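Long-range contacts in CysE, serine acetyltransferase (PDB 4HZD), which probably transfers the acetyl group of acetyl-coenzyme A to L-serine, the step that gives O-acetylserine for cysteine biosynthesis: residues R159-T170 with A178-G189; I19-A30 with S106-Y114. All coordinates share one frame; numbering follows the deposited sequence.

The two contacts hold different elements. Contact 1 joins two successive coils of the left-handed beta-helix, near the middle of the chain. Contact 2 joins two helices of the N-terminal helical part, well away from the chain centre. Their centres are about 22 Å apart and they do not touch. Contact 1 is only partly buried and rests on a ladder of backbone hydrogen bonds, with one end at the coenzyme A thiol. Contact 2 is buried and mostly apolar, with a single hydrogen bond from a backbone NH to a carboxylate. Both reach the second subunit, contact 1 through histidines and contact 2 through the R107 salt bridge.

Contact 1: R159-T170 with A178-G189; sequences RLGSGLFLDHAT and AVVEDNVSILHG. With COA (coenzyme A), chain C.
L164 CD1 lies at the apolar centre, 4.1 Å from I186 CD1 and 4.0 Å from V184 CB. It also reaches V180 CG1, so one methyl meets three side chains of 178-189. The leucine puts CG anti to its backbone N (chi1 179°) and the methyl extends to the next coil. L166 lies beside I186 and L160 beside V180, each pair pointing the same way. Here L160 CD2 meets V180 CG2 at 3.6 Å.

The backbones run parallel, with R159 and L160 level with V179 and V180, and F165 and L166 level with S185 and I186. I186 N donates to F165 O at 2.7 Å, nearly straight. F165 N to V184 O and D167 N to I186 O continue this ladder. On the other face, S185 OG sits at the edge of the F165 ring, and R101 binds this hydroxyl.

At the turn, S162 N donates to D182 OD1 at 2.9 Å, from above the carboxylate plane. One water bridges S162 O, E181 O and V184 N.

Toward the C-terminal ends of both segments, H168 and H188 point the same way with ring planes at 83°. H168 NE2 is 3.6 Å from S1P of coenzyme A, and L187 CD2 is 3.9 Å from that sulfur. D167 OD1 lies over the centre of the H168 ring. D153 of the second subunit binds H168 ND1, and T191 of that subunit binds H188 NE2. H188 ND1 is buried with no modelled partner.

Stacked aliphatic side chains inside and parallel backbone bonds between coils are the pattern of a left-handed beta-helix. The histidines bring this framework to the coenzyme A thiol at a subunit boundary, consistent with a place in the active site.

Contact 2: I19-A30 with S106-Y114; sequences IWHSIRAEAEEA and SRFMDPVLY
Helix 19-30 and the short helix 109-113 cross almost at right angles (-79°), with their axes 10.4 Å apart. The backbones come nearest at I23 and M109, where the CA atoms are 5.0 Å apart.

M109 is a knob in the hole formed by I23, E26, A27 and A30. Its CG is anti to the backbone N (chi1 -172°), and the chain stays extended to SD, 3.7 Å from A27 CB. The bend at chi3 turns CE to the E26 backbone, near A30 CB. I23 CG1 packs on F108 CB at 3.7 Å, and I23 CD1 meets V112 CG2. I19 CG1 stands over the centre of the F108 ring in a CH-pi contact, 4.1 Å from the centroid. S22 CB comes to the edge of the same ring.

One hydrogen bond crosses the segments. E26 OE1 accepts M109 N at 3.2 Å, nearly along the C-O axis but bent at the hydrogen. This carboxylate also lies against R107 CB. The R107 guanidinium instead turns to D110, with NE and NH2 both donating to OD1, side-on. R107 NH1 reaches D137 of the second subunit in a salt bridge.

This knob-into-hole packing joins two distant helices of the serine acetyltransferase N-terminal region. Helix 38-46 touches I23, A27 and A30, while helix 51-63 touches I19 and I23. Helix 87-101 packs on I19, F108 and V112, and its Y99 ring meets that of F108.

Contact 1: R159-T170 with A178-G189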
loop_
_atom_site.group_PDB
_atom_site.type_symbol
_atom_site.label_atom_id
_atom_site.label_comp_id
_atom_site.label_asym_id
_atom_site.label_seq_id
_atom_site.Cartn_x
_atom_site.Cartn_y
_atom_site.Cartn_z
ATOM N N ARG A 159 -13.261 31.543 0.964
ATOM C CA ARG A 159 -12.256 32.299 0.213
ATOM C C ARG A 159 -11.079 32.651 1.111
ATOM O O ARG A 159 -11.273 33.246 2.179
ATOM C CB ARG A 159 -12.879 33.540 -0.445
ATOM C CG ARG A 159 -13.910 33.151 -1.478
ATOM C CD ARG A 159 -14.007 34.122 -2.634
ATOM N NE ARG A 159 -14.958 35.216 -2.457
ATOM C CZ ARG A 159 -16.011 35.242 -1.640
ATOM N NH1 ARG A 159 -16.321 34.206 -0.865
ATOM N NH2 ARG A 159 -16.768 36.334 -1.610
ATOM N N LEU A 160 -9.881 32.222 0.718
ATOM C CA LEU A 160 -8.675 32.458 1.527
ATOM C C LEU A 160 -7.627 33.267 0.777
ATOM O O LEU A 160 -7.219 32.896 -0.336
ATOM C CB LEU A 160 -8.041 31.149 2.000
ATOM C CG LEU A 160 -8.873 30.113 2.765
ATOM C CD1 LEU A 160 -8.031 28.872 3.051
ATOM C CD2 LEU A 160 -9.391 30.703 4.071
ATOM N N GLY A 161 -7.165 34.346 1.409
ATOM C CA GLY A 161 -6.185 35.236 0.787
ATOM C C GLY A 161 -4.790 34.642 0.790
ATOM O O GLY A 161 -4.571 33.510 1.222
ATOM N N SER A 162 -3.823 35.424 0.333
ATOM C CA SER A 162 -2.442 34.964 0.326
ATOM C C SER A 162 -1.697 35.423 1.572
ATOM O O SER A 162 -2.230 36.209 2.387
ATOM C CB SER A 162 -1.736 35.481 -0.915
ATOM O OG SER A 162 -1.647 36.873 -0.824
ATOM N N GLY A 163 -0.451 34.951 1.717
ATOM C CA GLY A 163 0.292 35.168 2.955
ATOM C C GLY A 163 -0.491 34.697 4.179
ATOM O O GLY A 163 -0.495 35.337 5.240
ATOM N N LEU A 164 -1.201 33.590 4.024
ATOM C CA LEU A 164 -1.918 33.006 5.164
ATOM C C LEU A 164 -1.009 32.069 5.944
ATOM O O LEU A 164 -0.353 31.211 5.358
ATOM C CB LEU A 164 -3.149 32.270 4.668
ATOM C CG LEU A 164 -4.054 31.558 5.690
ATOM C CD1 LEU A 164 -4.620 32.539 6.724
ATOM C CD2 LEU A 164 -5.176 30.867 4.914
ATOM N N PHE A 165 -0.954 32.271 7.254
ATOM C CA PHE A 165 -0.245 31.393 8.161
ATOM C C PHE A 165 -1.224 30.612 9.054
ATOM O O PHE A 165 -1.960 31.206 9.868
ATOM C CB PHE A 165 0.756 32.226 8.950
ATOM C CG PHE A 165 1.537 31.453 9.979
ATOM C CD1 PHE A 165 2.014 30.171 9.710
ATOM C CD2 PHE A 165 1.855 32.043 11.189
ATOM C CE1 PHE A 165 2.753 29.478 10.662
ATOM C CE2 PHE A 165 2.587 31.358 12.162
ATOM C CZ PHE A 165 3.037 30.081 11.896
ATOM N N LEU A 166 -1.246 29.284 8.865
ATOM C CA LEU A 166 -2.115 28.363 9.599
ATOM C C LEU A 166 -1.242 27.577 10.565
ATOM O O LEU A 166 -0.652 26.527 10.211
ATOM C CB LEU A 166 -2.798 27.408 8.612
ATOM C CG LEU A 166 -4.307 27.305 8.612
ATOM C CD1 LEU A 166 -4.966 28.683 8.455
ATOM C CD2 LEU A 166 -4.787 26.335 7.508
ATOM N N ASP A 167 -1.106 28.108 11.767
ATOM C CA ASP A 167 -0.047 27.658 12.651
ATOM C C ASP A 167 -0.592 26.492 13.449
ATOM O O ASP A 167 -1.609 26.641 14.117
ATOM C CB ASP A 167 0.380 28.831 13.576
ATOM C CG ASP A 167 1.571 28.474 14.516
ATOM O OD1 ASP A 167 2.279 27.467 14.290
ATOM O OD2 ASP A 167 1.795 29.225 15.488
ATOM N N HIS A 168 0.056 25.322 13.361
ATOM C CA HIS A 168 -0.382 24.082 14.105
ATOM C C HIS A 168 -1.590 23.442 13.471
ATOM O O HIS A 168 -1.568 22.246 13.228
ATOM C CB HIS A 168 -0.599 24.323 15.617
ATOM C CG HIS A 168 0.615 24.868 16.326
ATOM N ND1 HIS A 168 1.806 24.232 16.326
ATOM C CD2 HIS A 168 0.802 26.053 17.067
ATOM C CE1 HIS A 168 2.725 24.965 17.015
ATOM N NE2 HIS A 168 2.113 26.077 17.465
ATOM N N ALA A 169 -2.605 24.265 13.153
ATOM C CA ALA A 169 -3.803 23.942 12.336
ATOM C C ALA A 169 -4.835 22.976 12.874
ATOM O O ALA A 169 -6.002 23.079 12.502
ATOM C CB ALA A 169 -3.406 23.546 10.890
ATOM N N THR A 170 -4.450 22.025 13.718
ATOM C CA THR A 170 -5.417 21.001 14.127
ATOM C C THR A 170 -6.761 21.591 14.619
ATOM O O THR A 170 -6.791 22.359 15.573
ATOM C CB THR A 170 -4.864 20.182 15.309
ATOM O OG1 THR A 170 -3.515 19.772 15.042
ATOM C CG2 THR A 170 -5.822 18.977 15.666
ATOM N N ALA A 178 -17.387 31.937 4.586
ATOM C CA ALA A 178 -16.237 32.684 5.174
ATOM C C ALA A 178 -15.332 33.294 4.119
ATOM O O ALA A 178 -15.125 32.717 3.013
ATOM C CB ALA A 178 -15.411 31.800 6.093
ATOM N N VAL A 179 -14.787 34.457 4.486
ATOM C CA VAL A 179 -13.783 35.161 3.699
ATOM C C VAL A 179 -12.609 35.509 4.624
ATOM O O VAL A 179 -12.793 36.094 5.690
ATOM C CB VAL A 179 -14.302 36.439 3.022
ATOM C CG1 VAL A 179 -13.188 37.058 2.199
ATOM C CG2 VAL A 179 -15.506 36.143 2.129
ATOM N N VAL A 180 -11.415 35.085 4.225
ATOM C CA VAL A 180 -10.202 35.498 4.890
ATOM C C VAL A 180 -9.358 36.285 3.885
ATOM O O VAL A 180 -9.023 35.772 2.818
ATOM C CB VAL A 180 -9.395 34.275 5.413
ATOM C CG1 VAL A 180 -8.161 34.729 6.176
ATOM C CG2 VAL A 180 -10.259 33.393 6.280
ATOM N N GLU A 181 -8.989 37.511 4.238
ATOM C CA GLU A 181 -8.149 38.337 3.356
ATOM C C GLU A 181 -6.642 38.060 3.548
ATOM O O GLU A 181 -6.285 37.187 4.320
ATOM C CB GLU A 181 -8.512 39.818 3.529
ATOM C CG GLU A 181 -9.922 40.107 3.042
ATOM C CD GLU A 181 -10.377 41.553 3.238
ATOM O OE1 GLU A 181 -9.546 42.469 3.438
ATOM O OE2 GLU A 181 -11.594 41.762 3.201
ATOM N N ASP A 182 -5.774 38.787 2.847
ATOM C CA ASP A 182 -4.320 38.570 2.958
ATOM C C ASP A 182 -3.694 38.829 4.290
ATOM O O ASP A 182 -4.238 39.560 5.121
ATOM C CB ASP A 182 -3.545 39.380 1.913
ATOM C CG ASP A 182 -4.090 39.210 0.543
ATOM O OD1 ASP A 182 -4.783 38.197 0.292
ATOM O OD2 ASP A 182 -3.836 40.091 -0.294
ATOM N N ASN A 183 -2.498 38.254 4.460
ATOM C CA ASN A 183 -1.667 38.389 5.650
ATOM C C ASN A 183 -2.363 38.099 6.995
ATOM O O ASN A 183 -2.181 38.820 7.984
ATOM C CB ASN A 183 -0.976 39.760 5.657
ATOM C CG ASN A 183 -0.306 40.067 4.331
ATOM O OD1 ASN A 183 -0.542 41.116 3.753
ATOM N ND2 ASN A 183 0.466 39.108 3.801
ATOM N N VAL A 184 -3.154 37.041 7.024
ATOM C CA VAL A 184 -3.777 36.600 8.278
ATOM C C VAL A 184 -2.979 35.445 8.900
ATOM O O VAL A 184 -2.386 34.635 8.172
ATOM C CB VAL A 184 -5.248 36.226 8.009
ATOM C CG1 VAL A 184 -5.934 35.651 9.240
ATOM C CG2 VAL A 184 -5.984 37.480 7.555
ATOM N N SER A 185 -2.928 35.399 10.226
ATOM C CA SER A 185 -2.406 34.231 10.939
ATOM C C SER A 185 -3.512 33.601 11.756
ATOM O O SER A 185 -4.226 34.292 12.514
ATOM C CB SER A 185 -1.228 34.590 11.846
ATOM O OG SER A 185 -0.168 35.111 11.062
ATOM N N ILE A 186 -3.687 32.283 11.593
ATOM C CA ILE A 186 -4.739 31.542 12.294
ATOM C C ILE A 186 -4.134 30.335 13.036
ATOM O O ILE A 186 -3.371 29.549 12.463
ATOM C CB ILE A 186 -5.869 31.070 11.336
ATOM C CG1 ILE A 186 -6.422 32.224 10.469
ATOM C CG2 ILE A 186 -7.005 30.373 12.103
ATOM C CD1 ILE A 186 -7.527 31.806 9.522
ATOM N N LEU A 187 -4.478 30.175 14.306
ATOM C CA LEU A 187 -3.957 29.037 15.058
ATOM C C LEU A 187 -4.879 27.805 15.033
ATOM O O LEU A 187 -5.906 27.839 14.393
ATOM C CB LEU A 187 -3.508 29.487 16.468
ATOM C CG LEU A 187 -2.012 29.827 16.214
ATOM C CD1 LEU A 187 -1.732 31.307 16.017
ATOM C CD2 LEU A 187 -1.079 29.159 17.209
ATOM N N HIS A 188 -4.477 26.712 15.678
ATOM C CA HIS A 188 -5.327 25.500 15.823
ATOM C C HIS A 188 -6.524 25.770 16.720
ATOM O O HIS A 188 -6.509 26.709 17.544
ATOM C CB HIS A 188 -4.531 24.376 16.466
ATOM C CG HIS A 188 -3.912 24.773 17.785
ATOM N ND1 HIS A 188 -2.905 25.670 17.863
ATOM C CD2 HIS A 188 -4.203 24.385 19.097
ATOM C CE1 HIS A 188 -2.548 25.837 19.152
ATOM N NE2 HIS A 188 -3.355 25.059 19.914
ATOM N N GLY A 189 -7.546 24.939 16.548
ATOM C CA GLY A 189 -8.799 24.980 17.324
ATOM C C GLY A 189 -9.693 26.163 16.947
ATOM O O GLY A 189 -10.580 26.525 17.696
HETATM N N1A COA C . -8.458 35.246 27.575
HETATM C C2A COA C . -9.009 36.073 28.491
HETATM N N3A COA C . -8.457 37.251 28.850
HETATM C C4A COA C . -7.275 37.660 28.307
HETATM C C5A COA C . -6.602 36.807 27.313
HETATM C C6A COA C . -7.283 35.531 26.960
HETATM N N6A COA C . -6.755 34.669 26.052
HETATM N N7A COA C . -5.474 37.464 26.958
HETATM C C8A COA C . -5.427 38.632 27.656
HETATM N N9A COA C . -6.503 38.739 28.460
HETATM C C1B COA C . -6.842 39.844 29.396
HETATM C C2B COA C . -5.914 39.880 30.601
HETATM O O2B COA C . -6.341 38.964 31.612
HETATM C C3B COA C . -6.027 41.326 31.043
HETATM O O3B COA C . -7.139 41.492 31.946
HETATM P P3B COA C . -7.048 42.385 33.299
HETATM O O7A COA C . -6.456 43.688 32.792
HETATM O O8A COA C . -6.151 41.596 34.232
HETATM O O9A COA C . -8.476 42.477 33.805
HETATM C C4B COA C . -6.266 42.088 29.735
HETATM O O4B COA C . -6.758 41.134 28.783
HETATM C C5B COA C . -4.993 42.726 29.183
HETATM O O5B COA C . -4.040 41.702 28.883
HETATM P P1A COA C . -2.748 41.957 27.947
HETATM O O1A COA C . -1.914 40.693 27.996
HETATM O O2A COA C . -2.132 43.286 28.339
HETATM O O3A COA C . -3.417 42.119 26.476
HETATM P P2A COA C . -2.675 41.772 25.077
HETATM O O4A COA C . -1.208 42.084 25.239
HETATM O O5A COA C . -3.445 42.415 23.941
HETATM O O6A COA C . -2.852 40.162 24.959
HETATM C CBP COA C . -3.195 38.327 23.326
HETATM C CCP COA C . -2.252 39.384 23.911
HETATM C CDP COA C . -4.583 38.478 23.930
HETATM C CEP COA C . -3.270 38.580 21.817
HETATM C CAP COA C . -2.609 36.922 23.639
HETATM O OAP COA C . -2.396 36.724 25.055
HETATM C C9P COA C . -3.416 35.750 23.111
HETATM O O9P COA C . -4.131 35.080 23.855
HETATM N N8P COA C . -3.283 35.506 21.805
HETATM C C7P COA C . -3.264 34.179 21.228
HETATM C C6P COA C . -1.867 33.565 21.188
HETATM C C5P COA C . -1.979 32.074 20.951
HETATM O O5P COA C . -3.058 31.574 20.664
HETATM N N4P COA C . -0.831 31.384 21.080
HETATM C C3P COA C . -0.693 29.937 21.087
HETATM C C2P COA C . 0.750 29.519 20.812
HETATM S S1P COA C . 0.784 27.771 20.353
HETATM O O HOH W 1 -4.177 35.449 4.637
#

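Contact 2: I19-A30 with S106-Y114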
loop_
_atom_site.group_PDB
_atom_site.type_symbol
_atom_site.label_atom_id
_atom_site.label_comp_id
_atom_site.label_asym_id
_atom_site.label_seq_id
_atom_site.Cartn_x
_atom_site.Cartn_y
_atom_site.Cartn_z
ATOM N N ILE A 19 13.682 31.560 -2.654
ATOM C CA ILE A 19 12.950 30.585 -1.829
ATOM C C ILE A 19 13.239 29.176 -2.346
ATOM O O ILE A 19 13.650 28.325 -1.574
ATOM C CB ILE A 19 11.420 30.873 -1.705
ATOM C CG1 ILE A 19 11.146 32.161 -0.891
ATOM C CG2 ILE A 19 10.692 29.695 -1.035
ATOM C CD1 ILE A 19 9.725 32.745 -1.062
ATOM N N TRP A 20 13.068 28.948 -3.651
ATOM C CA TRP A 20 13.371 27.621 -4.263
ATOM C C TRP A 20 14.814 27.220 -4.134
ATOM O O TRP A 20 15.138 26.044 -3.868
ATOM C CB TRP A 20 12.983 27.656 -5.727
ATOM C CG TRP A 20 13.209 26.396 -6.542
ATOM C CD1 TRP A 20 13.730 26.322 -7.825
ATOM C CD2 TRP A 20 12.888 24.996 -6.172
ATOM N NE1 TRP A 20 13.739 25.019 -8.284
ATOM C CE2 TRP A 20 13.249 24.173 -7.337
ATOM C CE3 TRP A 20 12.356 24.368 -5.036
ATOM C CZ2 TRP A 20 13.074 22.792 -7.342
ATOM C CZ3 TRP A 20 12.174 22.983 -5.054
ATOM C CH2 TRP A 20 12.550 22.207 -6.174
ATOM N N HIS A 21 15.722 28.168 -4.359
ATOM C CA HIS A 21 17.143 27.829 -4.277
ATOM C C HIS A 21 17.550 27.470 -2.882
ATOM O O HIS A 21 18.313 26.517 -2.699
ATOM C CB HIS A 21 18.049 28.931 -4.862
ATOM C CG HIS A 21 17.816 29.177 -6.329
ATOM N ND1 HIS A 21 17.520 30.399 -6.819
ATOM C CD2 HIS A 21 17.797 28.296 -7.418
ATOM C CE1 HIS A 21 17.337 30.310 -8.159
ATOM N NE2 HIS A 21 17.498 29.027 -8.522
ATOM N N SER A 22 17.072 28.202 -1.877
ATOM C CA SER A 22 17.389 27.812 -0.490
ATOM C C SER A 22 16.816 26.442 -0.164
ATOM O O SER A 22 17.463 25.649 0.520
ATOM C CB SER A 22 16.863 28.801 0.554
ATOM O OG SER A 22 17.137 30.102 0.134
ATOM N N ILE A 23 15.588 26.177 -0.613
ATOM C CA ILE A 23 14.979 24.879 -0.355
ATOM C C ILE A 23 15.809 23.748 -0.997
ATOM O O ILE A 23 16.039 22.748 -0.363
ATOM C CB ILE A 23 13.499 24.814 -0.807
ATOM C CG1 ILE A 23 12.625 25.585 0.190
ATOM C CG2 ILE A 23 13.015 23.348 -0.931
ATOM C CD1 ILE A 23 11.256 25.961 -0.372
ATOM N N ARG A 24 16.268 23.928 -2.229
ATOM C CA ARG A 24 17.120 22.913 -2.880
ATOM C C ARG A 24 18.427 22.655 -2.083
ATOM O O ARG A 24 18.822 21.505 -1.876
ATOM C CB ARG A 24 17.438 23.323 -4.321
ATOM C CG ARG A 24 16.231 23.297 -5.270
ATOM C CD ARG A 24 16.731 23.396 -6.736
ATOM N NE ARG A 24 17.474 22.194 -7.127
ATOM C CZ ARG A 24 16.916 21.040 -7.481
ATOM N NH1 ARG A 24 15.600 20.897 -7.476
ATOM N NH2 ARG A 24 17.671 20.018 -7.843
ATOM N N ALA A 25 19.083 23.730 -1.642
ATOM C CA ALA A 25 20.310 23.606 -0.846
ATOM C C ALA A 25 20.068 22.897 0.503
ATOM O O ALA A 25 20.847 22.015 0.936
ATOM C CB ALA A 25 20.913 24.984 -0.632
ATOM N N GLU A 26 19.006 23.308 1.185
ATOM C CA GLU A 26 18.615 22.721 2.478
ATOM C C GLU A 26 18.287 21.228 2.325
ATOM O O GLU A 26 18.608 20.421 3.210
ATOM C CB GLU A 26 17.419 23.485 3.077
ATOM C CG GLU A 26 17.716 24.893 3.653
ATOM C CD GLU A 26 16.491 25.833 3.652
ATOM O OE1 GLU A 26 15.346 25.377 3.433
ATOM O OE2 GLU A 26 16.653 27.067 3.852
ATOM N N ALA A 27 17.644 20.849 1.213
ATOM C CA ALA A 27 17.278 19.451 1.013
ATOM C C ALA A 27 18.510 18.608 0.750
ATOM O O ALA A 27 18.616 17.481 1.231
ATOM C CB ALA A 27 16.242 19.279 -0.104
ATOM N N GLU A 28 19.460 19.152 -0.002
ATOM C CA GLU A 28 20.645 18.368 -0.305
ATOM C C GLU A 28 21.517 18.164 0.935
ATOM O O GLU A 28 22.061 17.088 1.143
ATOM C CB GLU A 28 21.474 19.028 -1.389
ATOM C CG GLU A 28 22.545 18.077 -1.890
ATOM C CD GLU A 28 23.344 18.674 -3.017
ATOM O OE1 GLU A 28 22.903 19.709 -3.586
ATOM O OE2 GLU A 28 24.403 18.105 -3.330
ATOM N N GLU A 29 21.649 19.222 1.734
ATOM C CA GLU A 29 22.451 19.169 2.936
ATOM C C GLU A 29 21.859 18.173 3.936
ATOM O O GLU A 29 22.598 17.430 4.597
ATOM C CB GLU A 29 22.589 20.563 3.524
ATOM C CG GLU A 29 23.898 20.759 4.268
ATOM C CD GLU A 29 25.141 20.569 3.391
ATOM O OE1 GLU A 29 25.070 20.636 2.131
ATOM O OE2 GLU A 29 26.219 20.353 3.983
ATOM N N ALA A 30 20.523 18.144 3.997
ATOM C CA ALA A 30 19.779 17.229 4.846
ATOM C C ALA A 30 20.056 15.789 4.470
ATOM O O ALA A 30 20.167 14.929 5.344
ATOM C CB ALA A 30 18.274 17.517 4.763
ATOM N N SER A 106 13.427 27.351 11.161
ATOM C CA SER A 106 14.386 28.277 10.516
ATOM C C SER A 106 14.494 28.184 8.990
ATOM O O SER A 106 15.333 28.865 8.405
ATOM C CB SER A 106 15.779 28.114 11.123
ATOM O OG SER A 106 15.733 28.425 12.505
ATOM N N ARG A 107 13.660 27.373 8.332
ATOM C CA ARG A 107 13.921 27.108 6.906
ATOM C C ARG A 107 12.678 27.240 6.014
ATOM O O ARG A 107 11.583 26.852 6.411
ATOM C CB ARG A 107 14.606 25.730 6.741
ATOM C CG ARG A 107 15.845 25.519 7.645
ATOM C CD ARG A 107 16.346 24.080 7.598
ATOM N NE ARG A 107 15.252 23.151 7.907
ATOM C CZ ARG A 107 15.303 21.843 7.718
ATOM N NH1 ARG A 107 16.414 21.283 7.238
ATOM N NH2 ARG A 107 14.237 21.090 8.007
ATOM N N PHE A 108 12.854 27.804 4.814
ATOM C CA PHE A 108 11.807 27.808 3.794
ATOM C C PHE A 108 11.284 26.387 3.510
ATOM O O PHE A 108 10.100 26.180 3.156
ATOM C CB PHE A 108 12.342 28.419 2.499
ATOM C CG PHE A 108 12.656 29.871 2.599
ATOM C CD1 PHE A 108 11.692 30.776 3.032
ATOM C CD2 PHE A 108 13.903 30.347 2.245
ATOM C CE1 PHE A 108 11.963 32.123 3.145
ATOM C CE2 PHE A 108 14.184 31.707 2.355
ATOM C CZ PHE A 108 13.205 32.596 2.798
ATOM N N MET A 109 12.160 25.405 3.693
ATOM C CA MET A 109 11.805 23.988 3.433
ATOM C C MET A 109 10.819 23.422 4.476
ATOM O O MET A 109 10.077 22.468 4.178
ATOM C CB MET A 109 13.083 23.141 3.423
ATOM C CG MET A 109 12.861 21.707 2.968
ATOM S SD MET A 109 14.440 20.911 2.645
ATOM C CE MET A 109 15.020 20.308 4.206
ATOM N N ASP A 110 10.803 24.009 5.684
ATOM C CA ASP A 110 9.979 23.478 6.785
ATOM C C ASP A 110 8.481 23.437 6.437
ATOM O O ASP A 110 7.869 22.389 6.581
ATOM C CB ASP A 110 10.268 24.167 8.154
ATOM C CG ASP A 110 11.715 23.968 8.625
ATOM O OD1 ASP A 110 12.333 22.939 8.304
ATOM O OD2 ASP A 110 12.263 24.858 9.288
ATOM N N PRO A 111 7.878 24.563 5.982
ATOM C CA PRO A 111 6.459 24.404 5.558
ATOM C C PRO A 111 6.231 23.441 4.367
ATOM O O PRO A 111 5.234 22.676 4.350
ATOM C CB PRO A 111 6.033 25.833 5.155
ATOM C CG PRO A 111 7.336 26.616 5.011
ATOM C CD PRO A 111 8.285 25.981 5.992
ATOM N N VAL A 112 7.116 23.505 3.380
ATOM C CA VAL A 112 6.974 22.680 2.190
ATOM C C VAL A 112 6.911 21.202 2.572
ATOM O O VAL A 112 6.015 20.456 2.113
ATOM C CB VAL A 112 8.113 22.947 1.200
ATOM C CG1 VAL A 112 8.041 21.959 0.037
ATOM C CG2 VAL A 112 8.020 24.386 0.705
ATOM N N LEU A 113 7.783 20.775 3.478
ATOM C CA LEU A 113 7.788 19.325 3.775
ATOM C C LEU A 113 6.891 18.903 4.920
ATOM O O LEU A 113 6.377 17.796 4.897
ATOM C CB LEU A 113 9.203 18.846 4.094
ATOM C CG LEU A 113 10.207 18.980 2.969
ATOM C CD1 LEU A 113 11.548 18.606 3.598
ATOM C CD2 LEU A 113 9.842 18.061 1.806
ATOM N N TYR A 114 6.742 19.773 5.932
ATOM C CA TYR A 114 6.302 19.319 7.266
ATOM C C TYR A 114 4.972 19.884 7.775
ATOM O O TYR A 114 4.177 19.173 8.419
ATOM C CB TYR A 114 7.427 19.471 8.321
ATOM C CG TYR A 114 8.725 18.809 7.915
ATOM C CD1 TYR A 114 8.767 17.444 7.584
ATOM C CD2 TYR A 114 9.918 19.557 7.796
ATOM C CE1 TYR A 114 9.948 16.843 7.150
ATOM C CE2 TYR A 114 11.105 18.956 7.389
ATOM C CZ TYR A 114 11.121 17.591 7.091
ATOM O OH TYR A 114 12.282 16.988 6.656
#